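Local coordinates for cellulose-binding protein (Saccharophagus degradans, PDB 2YHG) that is of unknown function but, from its nucleoside hydrolase-like domain, may hydrolyse glycosidic bonds in carbohydrate metabolism, at residues 375-380 / 413-418. Sequence-based numbering, arbitrary orientation.
Sequences SWSHYG and HILLTL. With MG (magnesium ion), chain E; EDO (1,2-ethanediol), chain K.
The carbonyl oxygen of L415 takes two hydrogen bonds: the S377 N-H donates to it at 2.9 Å, and a water donates at 3.0 Å while also bonding S377 OG and T417 OG1. This is antiparallel pairing at one border of a four-stranded mixed sheet in the C-terminal beta domain, where outermost strand 372-378 meets 411-420, which strand 427-436 flanks in turn. S375/T417 and S377/L415 are hydrogen-bonded pairs, and W376/L416 and H378/I414 the non-hydrogen-bonded ones. T417 N bonds S375 O at 2.8 Å, and the Y379 N-H carries the pairing beyond the strand end to H413 O, 2.8 Å away.

On the face bearing W376, H378, I414 and L416, the indole lies back across the neighbouring strand, its CG beside the backbone N (chi1 -61°). L416 CD1 sits over the six-membered ring, 3.9 Å from the centroid, a CH-pi contact; L416 CB lies over the same face, nearest CZ3. I414 CG2 touches W376 CE3 at 3.9 Å, the two side chains crossing at about a right angle, while NE1 of the indole bonds S396 O. L359 and A399 also touch the indole, joining this face to strands 356-360 and 398-402.

On the face of S375, S377, L415 and T417, S377 OG stands between backbone N and carbonyl carbon (chi1 62°), hydrogen-bonded to the bridging water and to O2 of an ethanediol, probably from the crystallisation liquor. The diol packs C2 over the Y379 ring and C1 against L415 CD2.

Past the strand, Y379 centres an inverse gamma turn. H378 NE2 bonds D383, a magnesium ligand; G380 O binds that same magnesium at 2.3 Å, alongside D383 OD1, Y385 O and a water.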
loop_
_atom_site.group_PDB
_atom_site.type_symbol
_atom_site.label_atom_id
_atom_site.label_comp_id
_atom_site.label_asym_id
_atom_site.label_seq_id
_atom_site.Cartn_x
_atom_site.Cartn_y
_atom_site.Cartn_z
ATOM N N SER A 375 -18.312 2.326 -14.139
ATOM C CA SER A 375 -19.158 2.545 -12.986
ATOM C C SER A 375 -18.685 3.776 -12.203
ATOM O O SER A 375 -17.576 3.777 -11.674
ATOM C CB SER A 375 -19.135 1.317 -12.099
ATOM O OG SER A 375 -20.021 1.451 -11.009
ATOM N N TRP A 376 -19.554 4.783 -12.098
ATOM C CA TRP A 376 -19.254 6.005 -11.375
ATOM C C TRP A 376 -19.946 5.983 -10.036
ATOM O O TRP A 376 -21.150 5.697 -9.982
ATOM C CB TRP A 376 -19.729 7.220 -12.166
ATOM C CG TRP A 376 -19.066 7.358 -13.499
ATOM C CD1 TRP A 376 -19.520 6.878 -14.706
ATOM C CD2 TRP A 376 -17.898 8.113 -13.781
ATOM N NE1 TRP A 376 -18.714 7.301 -15.701
ATOM C CE2 TRP A 376 -17.702 8.052 -15.170
ATOM C CE3 TRP A 376 -16.982 8.805 -12.991
ATOM C CZ2 TRP A 376 -16.645 8.690 -15.791
ATOM C CZ3 TRP A 376 -15.930 9.437 -13.606
ATOM C CH2 TRP A 376 -15.761 9.375 -14.992
ATOM N N SER A 377 -19.240 6.368 -8.978
ATOM C CA SER A 377 -19.816 6.383 -7.662
ATOM C C SER A 377 -19.386 7.601 -6.866
ATOM O O SER A 377 -18.345 8.203 -7.124
ATOM C CB SER A 377 -19.439 5.099 -6.903
ATOM O OG SER A 377 -18.047 5.023 -6.753
ATOM N N HIS A 378 -20.229 8.013 -5.930
ATOM C CA HIS A 378 -19.886 9.038 -4.959
ATOM C C HIS A 378 -19.256 8.399 -3.733
ATOM O O HIS A 378 -19.926 7.640 -2.999
ATOM C CB HIS A 378 -21.150 9.805 -4.535
ATOM C CG HIS A 378 -20.865 10.817 -3.484
ATOM N ND1 HIS A 378 -21.751 11.121 -2.478
ATOM C CD2 HIS A 378 -19.771 11.588 -3.267
ATOM C CE1 HIS A 378 -21.185 11.983 -1.656
ATOM N NE2 HIS A 378 -19.972 12.277 -2.102
ATOM N N TYR A 379 -17.985 8.679 -3.492
ATOM C CA TYR A 379 -17.272 8.084 -2.336
ATOM C C TYR A 379 -17.445 8.999 -1.142
ATOM O O TYR A 379 -16.537 9.679 -0.657
ATOM C CB TYR A 379 -15.807 7.880 -2.721
ATOM C CG TYR A 379 -15.063 6.870 -1.862
ATOM C CD1 TYR A 379 -15.577 6.362 -0.676
ATOM C CD2 TYR A 379 -13.839 6.413 -2.256
ATOM C CE1 TYR A 379 -14.890 5.428 0.059
ATOM C CE2 TYR A 379 -13.148 5.465 -1.548
ATOM C CZ TYR A 379 -13.668 4.981 -0.372
ATOM O OH TYR A 379 -12.940 4.051 0.332
ATOM N N GLY A 380 -18.679 9.019 -0.637
ATOM C CA GLY A 380 -19.063 9.969 0.403
ATOM C C GLY A 380 -18.378 9.768 1.747
ATOM O O GLY A 380 -18.204 10.697 2.505
ATOM N N HIS A 413 -15.897 13.564 -3.665
ATOM C CA HIS A 413 -15.064 12.567 -4.324
ATOM C C HIS A 413 -15.925 11.673 -5.188
ATOM O O HIS A 413 -16.844 10.989 -4.696
ATOM C CB HIS A 413 -14.302 11.726 -3.299
ATOM C CG HIS A 413 -13.240 12.465 -2.569
ATOM N ND1 HIS A 413 -12.167 11.820 -1.993
ATOM C CD2 HIS A 413 -13.116 13.781 -2.274
ATOM C CE1 HIS A 413 -11.439 12.733 -1.366
ATOM N NE2 HIS A 413 -11.994 13.931 -1.511
ATOM N N ILE A 414 -15.631 11.661 -6.487
ATOM C CA ILE A 414 -16.303 10.823 -7.457
ATOM C C ILE A 414 -15.324 9.798 -7.960
ATOM O O ILE A 414 -14.223 10.159 -8.364
ATOM C CB ILE A 414 -16.862 11.655 -8.619
ATOM C CG1 ILE A 414 -17.766 12.794 -8.121
ATOM C CG2 ILE A 414 -17.552 10.745 -9.614
ATOM C CD1 ILE A 414 -19.021 12.337 -7.401
ATOM N N LEU A 415 -15.680 8.524 -7.929
ATOM C CA LEU A 415 -14.813 7.467 -8.385
ATOM C C LEU A 415 -15.301 6.800 -9.654
ATOM O O LEU A 415 -16.438 6.311 -9.712
ATOM C CB LEU A 415 -14.664 6.413 -7.299
ATOM C CG LEU A 415 -13.711 5.273 -7.620
ATOM C CD1 LEU A 415 -12.282 5.763 -7.825
ATOM C CD2 LEU A 415 -13.783 4.180 -6.528
ATOM N N LEU A 416 -14.434 6.738 -10.660
ATOM C CA LEU A 416 -14.635 5.842 -11.794
ATOM C C LEU A 416 -13.986 4.507 -11.445
ATOM O O LEU A 416 -12.792 4.445 -11.153
ATOM C CB LEU A 416 -13.948 6.381 -13.041
ATOM C CG LEU A 416 -13.950 5.428 -14.239
ATOM C CD1 LEU A 416 -15.348 5.175 -14.767
ATOM C CD2 LEU A 416 -12.975 5.943 -15.313
ATOM N N THR A 417 -14.760 3.432 -11.521
ATOM C CA THR A 417 -14.240 2.085 -11.547
ATOM C C THR A 417 -14.467 1.515 -12.944
ATOM O O THR A 417 -15.595 1.473 -13.434
ATOM C CB THR A 417 -14.934 1.192 -10.490
ATOM O OG1 THR A 417 -14.718 1.737 -9.198
ATOM C CG2 THR A 417 -14.364 -0.226 -10.511
ATOM N N LEU A 418 -13.374 1.133 -13.568
ATOM C CA LEU A 418 -13.363 0.553 -14.879
ATOM C C LEU A 418 -13.129 -0.967 -14.691
ATOM O O LEU A 418 -12.246 -1.349 -13.948
ATOM C CB LEU A 418 -12.227 1.245 -15.630
ATOM C CG LEU A 418 -12.118 1.075 -17.125
ATOM C CD1 LEU A 418 -13.358 1.588 -17.850
ATOM C CD2 LEU A 418 -10.886 1.745 -17.673
HETATM MG MG MG E . -18.838 12.941 2.727
HETATM C C1 EDO K . -16.633 2.878 -4.586
HETATM O O1 EDO K . -17.643 2.024 -4.038
HETATM C C2 EDO K . -16.425 4.152 -3.783
HETATM O O2 EDO K . -17.585 4.967 -3.869
HETATM O O HOH W 1 -16.855 3.541 -8.736
HETATM O O HOH W 2 -19.259 12.695 5.001
#